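Local coordinates for protein BauA (Acinetobacter baumannii, PDB 6HCP) that probably imports ferric preacinetobactin across the outer membrane as a TonB-dependent siderophore receptor, at residues S54-S66 with A469-N483. Sequence-based numbering, arbitrary orientation. Where two conformers were deposited one is given.
Sequences SKKFLDTPFNTIS and ALLIKATDKISVYAN. With C8E ((hydroxyethyloxy)tri(ethyloxy)octane), chain B; EDO (1,2-ethanediol), chain H.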
ATOM      1  N   SER A  54     -24.415  30.245  24.828  1.00 33.24           N
ATOM      2  CA  SER A  54     -24.839  29.271  23.838  1.00 32.14           C
ATOM      3  C   SER A  54     -25.778  29.909  22.812  1.00 31.94           C
ATOM      4  O   SER A  54     -26.777  30.504  23.145  1.00 33.28           O
ATOM      5  CB  SER A  54     -25.474  28.075  24.512  1.00 38.01           C
ATOM      6  OG  SER A  54     -25.991  27.186  23.537  1.00 37.40           O
ATOM      7  N   LYS A  55     -25.475  29.734  21.525  1.00 27.48           N
ATOM      8  CA  LYS A  55     -26.354  30.203  20.460  1.00 30.21           C
ATOM      9  C   LYS A  55     -26.465  29.110  19.389  1.00 30.18           C
ATOM     10  O   LYS A  55     -25.488  28.451  19.072  1.00 30.08           O
ATOM     11  CB  LYS A  55     -25.843  31.514  19.857  1.00 31.95           C
ATOM     12  CG  LYS A  55     -25.824  32.691  20.831  1.00 38.36           C
ATOM     13  CD  LYS A  55     -25.179  33.955  20.285  1.00 43.83           C
ATOM     14  CE  LYS A  55     -26.007  34.653  19.224  1.00 47.69           C
ATOM     15  NZ  LYS A  55     -27.219  35.283  19.803  1.00 46.79           N
ATOM     16  N   LYS A  56     -27.634  29.043  18.753  1.00 29.77           N
ATOM     17  CA  LYS A  56     -27.887  28.126  17.656  1.00 32.14           C
ATOM     18  C   LYS A  56     -27.180  28.628  16.393  1.00 30.53           C
ATOM     19  O   LYS A  56     -27.083  29.820  16.171  1.00 30.46           O
ATOM     20  CB  LYS A  56     -29.391  28.016  17.378  1.00 37.14           C
ATOM     21  CG  LYS A  56     -30.225  27.367  18.481  1.00 41.89           C
ATOM     22  CD  LYS A  56     -31.682  27.206  18.083  1.00 52.93           C
ATOM     23  CE  LYS A  56     -32.677  27.706  19.112  1.00 76.76           C
ATOM     24  NZ  LYS A  56     -32.573  26.970  20.394  1.00 76.33           N
ATOM     25  N   PHE A  57     -26.848  27.673  15.513  1.00 32.83           N
ATOM     26  CA  PHE A  57     -26.289  27.881  14.168  1.00 32.81           C
ATOM     27  C   PHE A  57     -26.920  29.088  13.455  1.00 34.46           C
ATOM     28  O   PHE A  57     -26.219  30.053  13.065  1.00 32.80           O
ATOM     29  CB  PHE A  57     -26.443  26.574  13.374  1.00 34.41           C
ATOM     30  CG  PHE A  57     -25.998  26.642  11.936  1.00 35.74           C
ATOM     31  CD1 PHE A  57     -24.655  26.780  11.611  1.00 35.19           C
ATOM     32  CD2 PHE A  57     -26.911  26.497  10.905  1.00 33.56           C
ATOM     33  CE1 PHE A  57     -24.246  26.791  10.284  1.00 34.52           C
ATOM     34  CE2 PHE A  57     -26.504  26.544   9.580  1.00 35.43           C
ATOM     35  CZ  PHE A  57     -25.169  26.670   9.270  1.00 36.48           C
ATOM     36  N   LEU A  58     -28.243  29.058  13.249  1.00 30.03           N
ATOM     37  CA  LEU A  58     -28.906  30.075  12.428  1.00 31.81           C
ATOM     38  C   LEU A  58     -29.074  31.409  13.170  1.00 29.63           C
ATOM     39  O   LEU A  58     -29.507  32.404  12.564  1.00 32.61           O
ATOM     40  CB  LEU A  58     -30.285  29.578  11.994  1.00 34.42           C
ATOM     41  CG  LEU A  58     -30.279  28.494  10.927  1.00 32.61           C
ATOM     42  CD1 LEU A  58     -31.715  28.041  10.659  1.00 37.13           C
ATOM     43  CD2 LEU A  58     -29.610  28.989   9.660  1.00 34.67           C
ATOM     44  N   ASP A  59     -28.770  31.427  14.462  1.00 28.70           N
ATOM     45  CA  ASP A  59     -28.885  32.663  15.259  1.00 32.50           C
ATOM     46  C   ASP A  59     -27.503  33.284  15.525  1.00 37.79           C
ATOM     47  O   ASP A  59     -27.388  34.199  16.325  1.00 32.65           O
ATOM     48  CB  ASP A  59     -29.540  32.380  16.603  1.00 34.48           C
ATOM     49  CG  ASP A  59     -30.988  31.937  16.502  1.00 46.39           C
ATOM     50  OD1 ASP A  59     -31.641  32.332  15.526  1.00 45.19           O
ATOM     51  OD2 ASP A  59     -31.423  31.165  17.387  1.00 45.86           O
ATOM     52  N   THR A  60     -26.443  32.706  14.951  1.00 33.49           N
ATOM     53  CA  THR A  60     -25.071  33.113  15.287  1.00 30.88           C
ATOM     54  C   THR A  60     -24.470  33.885  14.118  1.00 30.91           C
ATOM     55  O   THR A  60     -24.256  33.314  13.039  1.00 29.21           O
ATOM     56  CB  THR A  60     -24.205  31.898  15.615  1.00 31.51           C
ATOM     57  OG1 THR A  60     -24.760  31.202  16.732  1.00 31.14           O
ATOM     58  CG2 THR A  60     -22.778  32.283  15.950  1.00 33.41           C
ATOM     59  N   PRO A  61     -24.180  35.196  14.282  1.00 28.05           N
ATOM     60  CA  PRO A  61     -23.635  36.012  13.195  1.00 27.58           C
ATOM     61  C   PRO A  61     -22.104  35.913  13.130  1.00 26.86           C
ATOM     62  O   PRO A  61     -21.406  36.911  12.949  1.00 27.00           O
ATOM     63  CB  PRO A  61     -24.081  37.419  13.573  1.00 27.50           C
ATOM     64  CG  PRO A  61     -24.029  37.398  15.084  1.00 28.32           C
ATOM     65  CD  PRO A  61     -24.422  35.990  15.499  1.00 32.52           C
ATOM     66  N   PHE A  62     -21.631  34.670  13.188  1.00 27.19           N
ATOM     67  CA  PHE A  62     -20.226  34.291  13.085  1.00 29.17           C
ATOM     68  C   PHE A  62     -20.194  32.912  12.430  1.00 29.35           C
ATOM     69  O   PHE A  62     -21.217  32.207  12.460  1.00 29.20           O
ATOM     70  CB  PHE A  62     -19.577  34.206  14.469  1.00 28.76           C
ATOM     71  CG  PHE A  62     -19.545  35.500  15.235  1.00 27.55           C
ATOM     72  CD1 PHE A  62     -18.579  36.454  14.971  1.00 31.69           C
ATOM     73  CD2 PHE A  62     -20.520  35.789  16.172  1.00 28.25           C
ATOM     74  CE1 PHE A  62     -18.623  37.687  15.599  1.00 32.25           C
ATOM     75  CE2 PHE A  62     -20.547  37.010  16.812  1.00 29.89           C
ATOM     76  CZ  PHE A  62     -19.600  37.955  16.527  1.00 31.90           C
ATOM     77  N   ASN A  63     -19.068  32.576  11.802  1.00 26.12           N
ATOM     78  CA  ASN A  63     -18.865  31.263  11.215  1.00 29.00           C
ATOM     79  C   ASN A  63     -18.341  30.318  12.305  1.00 30.60           C
ATOM     80  O   ASN A  63     -17.216  30.469  12.809  1.00 29.48           O
ATOM     81  CB  ASN A  63     -17.946  31.384   9.993  1.00 28.42           C
ATOM     82  CG  ASN A  63     -17.867  30.111   9.171  1.00 34.00           C
ATOM     83  OD1 ASN A  63     -18.038  29.021   9.697  1.00 38.62           O
ATOM     84  ND2 ASN A  63     -17.652  30.247   7.874  1.00 35.25           N
ATOM     85  N   THR A  64     -19.219  29.414  12.746  1.00 27.83           N
ATOM     86  CA  THR A  64     -19.010  28.546  13.887  1.00 24.34           C
ATOM     87  C   THR A  64     -19.275  27.088  13.491  1.00 30.65           C
ATOM     88  O   THR A  64     -20.080  26.808  12.601  1.00 29.41           O
ATOM     89  CB  THR A  64     -19.942  28.887  15.049  1.00 31.24           C
ATOM     90  OG1 THR A  64     -21.292  28.846  14.564  1.00 36.06           O
ATOM     91  CG2 THR A  64     -19.609  30.233  15.655  1.00 29.78           C
ATOM     92  N   ILE A  65     -18.567  26.178  14.158  1.00 27.98           N
ATOM     93  CA  ILE A  65     -18.853  24.749  14.021  1.00 29.20           C
ATOM     94  C   ILE A  65     -18.511  24.070  15.335  1.00 29.48           C
ATOM     95  O   ILE A  65     -17.594  24.497  16.049  1.00 28.35           O
ATOM     96  CB  ILE A  65     -18.087  24.132  12.830  1.00 29.45           C
ATOM     97  CG1 ILE A  65     -18.497  22.666  12.639  1.00 35.92           C
ATOM     98  CG2 ILE A  65     -16.587  24.264  13.020  1.00 29.81           C
ATOM     99  CD1 ILE A  65     -18.694  22.257  11.223  1.00 44.95           C
ATOM    100  N   SER A  66     -19.320  23.074  15.710  1.00 25.61           N
ATOM    101  CA  SER A  66     -19.054  22.290  16.900  1.00 24.57           C
ATOM    102  C   SER A  66     -19.063  20.800  16.559  1.00 27.10           C
ATOM    103  O   SER A  66     -20.065  20.291  16.074  1.00 27.92           O
ATOM    104  CB  SER A  66     -20.069  22.596  17.962  1.00 27.23           C
ATOM    105  OG  SER A  66     -19.911  21.739  19.076  1.00 26.38           O
ATOM    106  N   ALA A 469     -22.685  43.100  15.414  1.00 27.72           N
ATOM    107  CA  ALA A 469     -23.086  42.037  14.522  1.00 28.59           C
ATOM    108  C   ALA A 469     -24.594  42.147  14.259  1.00 32.91           C
ATOM    109  O   ALA A 469     -25.366  42.514  15.141  1.00 32.26           O
ATOM    110  CB  ALA A 469     -22.745  40.708  15.138  1.00 30.17           C
ATOM    111  N   LEU A 470     -24.988  41.818  13.033  1.00 29.19           N
ATOM    112  CA  LEU A 470     -26.381  41.864  12.626  1.00 31.26           C
ATOM    113  C   LEU A 470     -26.730  40.531  11.978  1.00 31.23           C
ATOM    114  O   LEU A 470     -26.011  40.060  11.085  1.00 32.14           O
ATOM    115  CB  LEU A 470     -26.567  43.022  11.643  1.00 33.21           C
ATOM    116  CG  LEU A 470     -27.965  43.174  11.055  1.00 37.16           C
ATOM    117  CD1 LEU A 470     -28.981  43.396  12.166  1.00 35.71           C
ATOM    118  CD2 LEU A 470     -27.985  44.311  10.045  1.00 38.28           C
ATOM    119  N   LEU A 471     -27.837  39.940  12.434  1.00 31.72           N
ATOM    120  CA  LEU A 471     -28.342  38.728  11.845  1.00 30.33           C
ATOM    121  C   LEU A 471     -29.819  38.904  11.454  1.00 32.20           C
ATOM    122  O   LEU A 471     -30.606  39.392  12.247  1.00 34.31           O
ATOM    123  CB  LEU A 471     -28.183  37.590  12.844  1.00 32.28           C
ATOM    124  CG  LEU A 471     -28.590  36.241  12.260  1.00 36.41           C
ATOM    125  CD1 LEU A 471     -27.564  35.178  12.554  1.00 31.72           C
ATOM    126  CD2 LEU A 471     -29.977  35.844  12.741  1.00 37.09           C
ATOM    127  N   ILE A 472     -30.138  38.545  10.208  1.00 31.96           N
ATOM    128  CA  ILE A 472     -31.493  38.566   9.687  1.00 33.85           C
ATOM    129  C   ILE A 472     -31.902  37.136   9.304  1.00 35.43           C
ATOM    130  O   ILE A 472     -31.249  36.482   8.484  1.00 34.98           O
ATOM    131  CB  ILE A 472     -31.609  39.524   8.497  1.00 38.10           C
ATOM    132  CG1 ILE A 472     -31.250  40.962   8.888  1.00 41.30           C
ATOM    133  CG2 ILE A 472     -33.009  39.423   7.888  1.00 38.64           C
ATOM    134  CD1 ILE A 472     -31.025  41.873   7.703  1.00 41.26           C
ATOM    135  N   LYS A 473     -32.969  36.655   9.940  1.00 37.43           N
ATOM    136  CA  LYS A 473     -33.586  35.387   9.582  1.00 35.92           C
ATOM    137  C   LYS A 473     -34.537  35.620   8.412  1.00 35.27           C
ATOM    138  O   LYS A 473     -35.664  36.010   8.616  1.00 44.86           O
ATOM    139  CB  LYS A 473     -34.296  34.791  10.797  1.00 38.60           C
ATOM    140  CG  LYS A 473     -33.392  34.508  11.987  1.00 38.05           C
ATOM    141  CD  LYS A 473     -34.105  34.047  13.232  1.00 45.01           C
ATOM    142  CE  LYS A 473     -34.508  32.587  13.195  1.00 60.22           C
ATOM    143  NZ  LYS A 473     -33.359  31.690  13.457  1.00 66.58           N
ATOM    144  N   ALA A 474     -34.028  35.461   7.192  1.00 36.05           N
ATOM    145  CA  ALA A 474     -34.798  35.677   5.981  1.00 37.04           C
ATOM    146  C   ALA A 474     -35.967  34.686   5.933  1.00 43.70           C
ATOM    147  O   ALA A 474     -37.067  35.057   5.539  1.00 43.26           O
ATOM    148  CB  ALA A 474     -33.923  35.565   4.763  1.00 39.91           C
ATOM    149  N   THR A 475     -35.717  33.449   6.375  1.00 38.95           N
ATOM    150  CA  THR A 475     -36.751  32.453   6.640  1.00 41.39           C
ATOM    151  C   THR A 475     -36.354  31.688   7.899  1.00 44.30           C
ATOM    152  O   THR A 475     -35.318  31.965   8.484  1.00 41.25           O
ATOM    153  CB  THR A 475     -36.920  31.489   5.458  1.00 37.83           C
ATOM    154  OG1 THR A 475     -35.770  30.642   5.412  1.00 39.45           O
ATOM    155  CG2 THR A 475     -37.096  32.192   4.132  1.00 38.92           C
ATOM    156  N   ASP A 476     -37.152  30.673   8.243  0.50 43.03           N
ATOM    157  CA  ASP A 476     -36.873  29.756   9.339  0.50 45.00           C
ATOM    158  C   ASP A 476     -35.612  28.928   9.048  0.50 36.89           C
ATOM    159  O   ASP A 476     -35.045  28.322   9.961  0.50 40.93           O
ATOM    160  CB  ASP A 476     -38.064  28.825   9.584  0.50 51.38           C
ATOM    161  CG  ASP A 476     -39.340  29.563   9.936  0.50 59.49           C
ATOM    162  OD1 ASP A 476     -39.250  30.537  10.715  0.50 51.04           O
ATOM    163  OD2 ASP A 476     -40.403  29.180   9.403  0.50 65.03           O
ATOM    164  N   LYS A 477     -35.188  28.907   7.784  1.00 38.46           N
ATOM    165  CA  LYS A 477     -34.083  28.030   7.340  1.00 39.61           C
ATOM    166  C   LYS A 477     -32.830  28.811   6.904  1.00 37.59           C
ATOM    167  O   LYS A 477     -31.794  28.185   6.621  1.00 35.81           O
ATOM    168  CB  LYS A 477     -34.549  27.167   6.167  1.00 42.36           C
ATOM    169  CG  LYS A 477     -35.500  26.045   6.568  1.00 54.94           C
ATOM    170  CD  LYS A 477     -36.052  25.268   5.399  1.00 61.23           C
ATOM    171  CE  LYS A 477     -37.101  24.259   5.815  1.00 64.43           C
ATOM    172  NZ  LYS A 477     -37.574  23.488   4.643  1.00 64.58           N
ATOM    173  N   ILE A 478     -32.991  30.111   6.629  1.00 32.83           N
ATOM    174  CA  ILE A 478     -31.984  30.932   5.979  1.00 33.98           C
ATOM    175  C   ILE A 478     -31.681  32.143   6.864  1.00 42.40           C
ATOM    176  O   ILE A 478     -32.579  32.943   7.159  1.00 32.01           O
ATOM    177  CB  ILE A 478     -32.465  31.398   4.599  1.00 34.63           C
ATOM    178  CG1 ILE A 478     -32.810  30.224   3.676  1.00 37.61           C
ATOM    179  CG2 ILE A 478     -31.454  32.338   3.968  1.00 35.71           C
ATOM    180  CD1 ILE A 478     -33.463  30.648   2.383  1.00 37.97           C
ATOM    181  N   SER A 479     -30.393  32.355   7.158  1.00 31.88           N
ATOM    182  CA  SER A 479     -29.947  33.539   7.875  1.00 32.54           C
ATOM    183  C   SER A 479     -28.884  34.263   7.050  1.00 34.69           C
ATOM    184  O   SER A 479     -28.034  33.634   6.438  1.00 33.71           O
ATOM    185  CB  SER A 479     -29.417  33.185   9.237  1.00 31.18           C
ATOM    186  OG  SER A 479     -30.460  32.746  10.099  1.00 31.59           O
ATOM    187  N   VAL A 480     -28.941  35.594   7.058  0.50 29.56           N
ATOM    188  CA  VAL A 480     -27.880  36.419   6.523  0.50 30.90           C
ATOM    189  C   VAL A 480     -27.294  37.226   7.683  0.50 33.14           C
ATOM    190  O   VAL A 480     -28.020  37.575   8.610  0.50 32.65           O
ATOM    191  CB  VAL A 480     -28.397  37.329   5.393  0.50 34.10           C
ATOM    192  CG1 VAL A 480     -29.403  38.337   5.907  0.50 34.63           C
ATOM    193  CG2 VAL A 480     -27.260  38.016   4.666  0.50 36.30           C
ATOM    194  N   TYR A 481     -25.971  37.442   7.669  1.00 29.82           N
ATOM    195  CA  TYR A 481     -25.322  38.093   8.809  1.00 26.77           C
ATOM    196  C   TYR A 481     -24.130  38.931   8.362  1.00 27.79           C
ATOM    197  O   TYR A 481     -23.535  38.719   7.319  1.00 27.22           O
ATOM    198  CB  TYR A 481     -24.946  37.067   9.886  1.00 29.71           C
ATOM    199  CG  TYR A 481     -23.766  36.187   9.561  1.00 29.96           C
ATOM    200  CD1 TYR A 481     -22.480  36.575   9.896  1.00 32.13           C
ATOM    201  CD2 TYR A 481     -23.927  34.982   8.902  1.00 36.59           C
ATOM    202  CE1 TYR A 481     -21.388  35.790   9.567  1.00 29.58           C
ATOM    203  CE2 TYR A 481     -22.841  34.186   8.565  1.00 32.21           C
ATOM    204  CZ  TYR A 481     -21.567  34.573   8.942  1.00 33.66           C
ATOM    205  OH  TYR A 481     -20.472  33.843   8.574  1.00 31.05           O
ATOM    206  N   ALA A 482     -23.750  39.846   9.251  1.00 29.26           N
ATOM    207  CA  ALA A 482     -22.548  40.651   9.082  1.00 29.12           C
ATOM    208  C   ALA A 482     -21.972  40.954  10.462  1.00 27.40           C
ATOM    209  O   ALA A 482     -22.706  40.971  11.469  1.00 28.85           O
ATOM    210  CB  ALA A 482     -22.881  41.909   8.337  1.00 31.07           C
ATOM    211  N   ASN A 483     -20.651  41.157  10.520  1.00 26.90           N
ATOM    212  CA  ASN A 483     -20.067  41.569  11.781  1.00 26.46           C
ATOM    213  C   ASN A 483     -18.859  42.475  11.522  1.00 24.81           C
ATOM    214  O   ASN A 483     -18.260  42.483  10.455  1.00 25.77           O
ATOM    215  CB  ASN A 483     -19.745  40.380  12.694  1.00 24.84           C
ATOM    216  CG  ASN A 483     -18.602  39.515  12.202  1.00 30.57           C
ATOM    217  OD1 ASN A 483     -17.499  40.023  11.974  1.00 26.35           O
ATOM    218  ND2 ASN A 483     -18.868  38.229  12.004  1.00 28.23           N
TER
HETATM  219  C1  C8E B 830     -11.376  37.208  -2.432  1.00 63.96           C
HETATM  220  C2  C8E B 830     -11.941  37.611  -1.084  1.00 62.74           C
HETATM  221  C3  C8E B 830     -13.147  38.543  -1.190  1.00 63.03           C
HETATM  222  C4  C8E B 830     -13.405  39.318   0.098  1.00 52.66           C
HETATM  223  C5  C8E B 830     -13.473  40.813  -0.186  1.00 63.19           C
HETATM  224  C6  C8E B 830     -13.769  41.601   1.082  1.00 68.72           C
HETATM  225  C7  C8E B 830     -14.886  40.959   1.907  1.00 64.97           C
HETATM  226  C8  C8E B 830     -15.413  41.931   2.958  1.00 63.00           C
HETATM  227  O9  C8E B 830     -16.635  41.426   3.484  1.00 55.86           O
HETATM  228  C10 C8E B 830     -17.120  42.223   4.573  1.00 61.03           C
HETATM  229  C11 C8E B 830     -18.250  43.165   4.129  1.00 87.77           C
HETATM  230  O12 C8E B 830     -18.809  43.873   5.252  1.00 92.53           O
HETATM  231  C13 C8E B 830     -20.140  44.358   5.043  1.00 72.16           C
HETATM  232  C14 C8E B 830     -20.798  44.619   6.392  1.00 73.75           C
HETATM  233  O15 C8E B 830     -19.835  44.583   7.457  1.00 70.54           O
HETATM  234  C16 C8E B 830     -19.705  45.843   8.129  1.00 75.86           C
HETATM  235  C17 C8E B 830     -19.924  45.711   9.633  1.00 63.16           C
HETATM  236  O18 C8E B 830     -21.278  45.345   9.943  1.00 63.87           O
HETATM  237  C19 C8E B 830     -22.100  46.471  10.263  1.00 73.15           C
HETATM  238  C20 C8E B 830     -23.395  45.990  10.894  1.00 64.51           C
HETATM  239  O21 C8E B 830     -23.121  44.676  11.381  1.00 60.24           O
HETATM  240  C1  EDO H 805     -22.772  25.235  15.596  1.00 42.08           C
HETATM  241  O1  EDO H 805     -23.585  26.403  15.388  1.00 45.29           O
HETATM  242  C2  EDO H 805     -22.665  24.417  14.308  1.00 40.75           C
HETATM  243  O2  EDO H 805     -21.796  23.278  14.524  1.00 34.44           O
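Residues L58 to P61, in the 3-10 turn and loop between strands 54-56 and 64-68, lie against the antiparallel hairpin 469-483, and the CA atoms of P61 and Y481 approach to 5.1 Å. No backbone pairing joins the two segments; the three hydrogen bonds between them all come from hairpin side chains. S479 OG donates to L58 O over 2.7 Å, in the carbonyl plane and on a lone pair. Further along, N483 ND2 lies 3.0 Å from P61 O in a nearly straight bond (167°), with the oxygen close to the amide plane; the same nitrogen is also hydrogen-bonded to E514 OE1. The third donor is K473, whose chain bends at its last two torsions to bring NZ within 2.8 Å of D59 OD1, a salt bridge in which the amine reaches OD1 on the syn side, somewhat out of the carboxylate plane.

Among these polar ties, P61, the centre of an inverse gamma turn, sets its ring carbon CG 3.6 Å from A469 CB, while its CB faces the CB atoms of Y481 and L471. L471 CD1 packs against the backbone of the turn, 3.4 Å from L58 O and also touching the D59 carbonyl carbon. With CG set between the backbone N and the carbonyl carbon (chi1 74°), the Y481 ring lies alongside the 60-63 backbone, F62 N and T60 O over one face; its OH is hydrogen-bonded to E514. F62 CD1 lies 3.5 Å from N483 ND2, the ring and amide planes inclined by 24°. K518, from the neighbouring strand 508-520, adds hydrogen bonds to the carbonyls of F57, T60 and F62, so the loop is held by adjacent barrel strands. The arrangement is that of a TonB-dependent receptor, in which an N-terminal plug is lodged within a transmembrane beta-barrel and fastened to its inner wall.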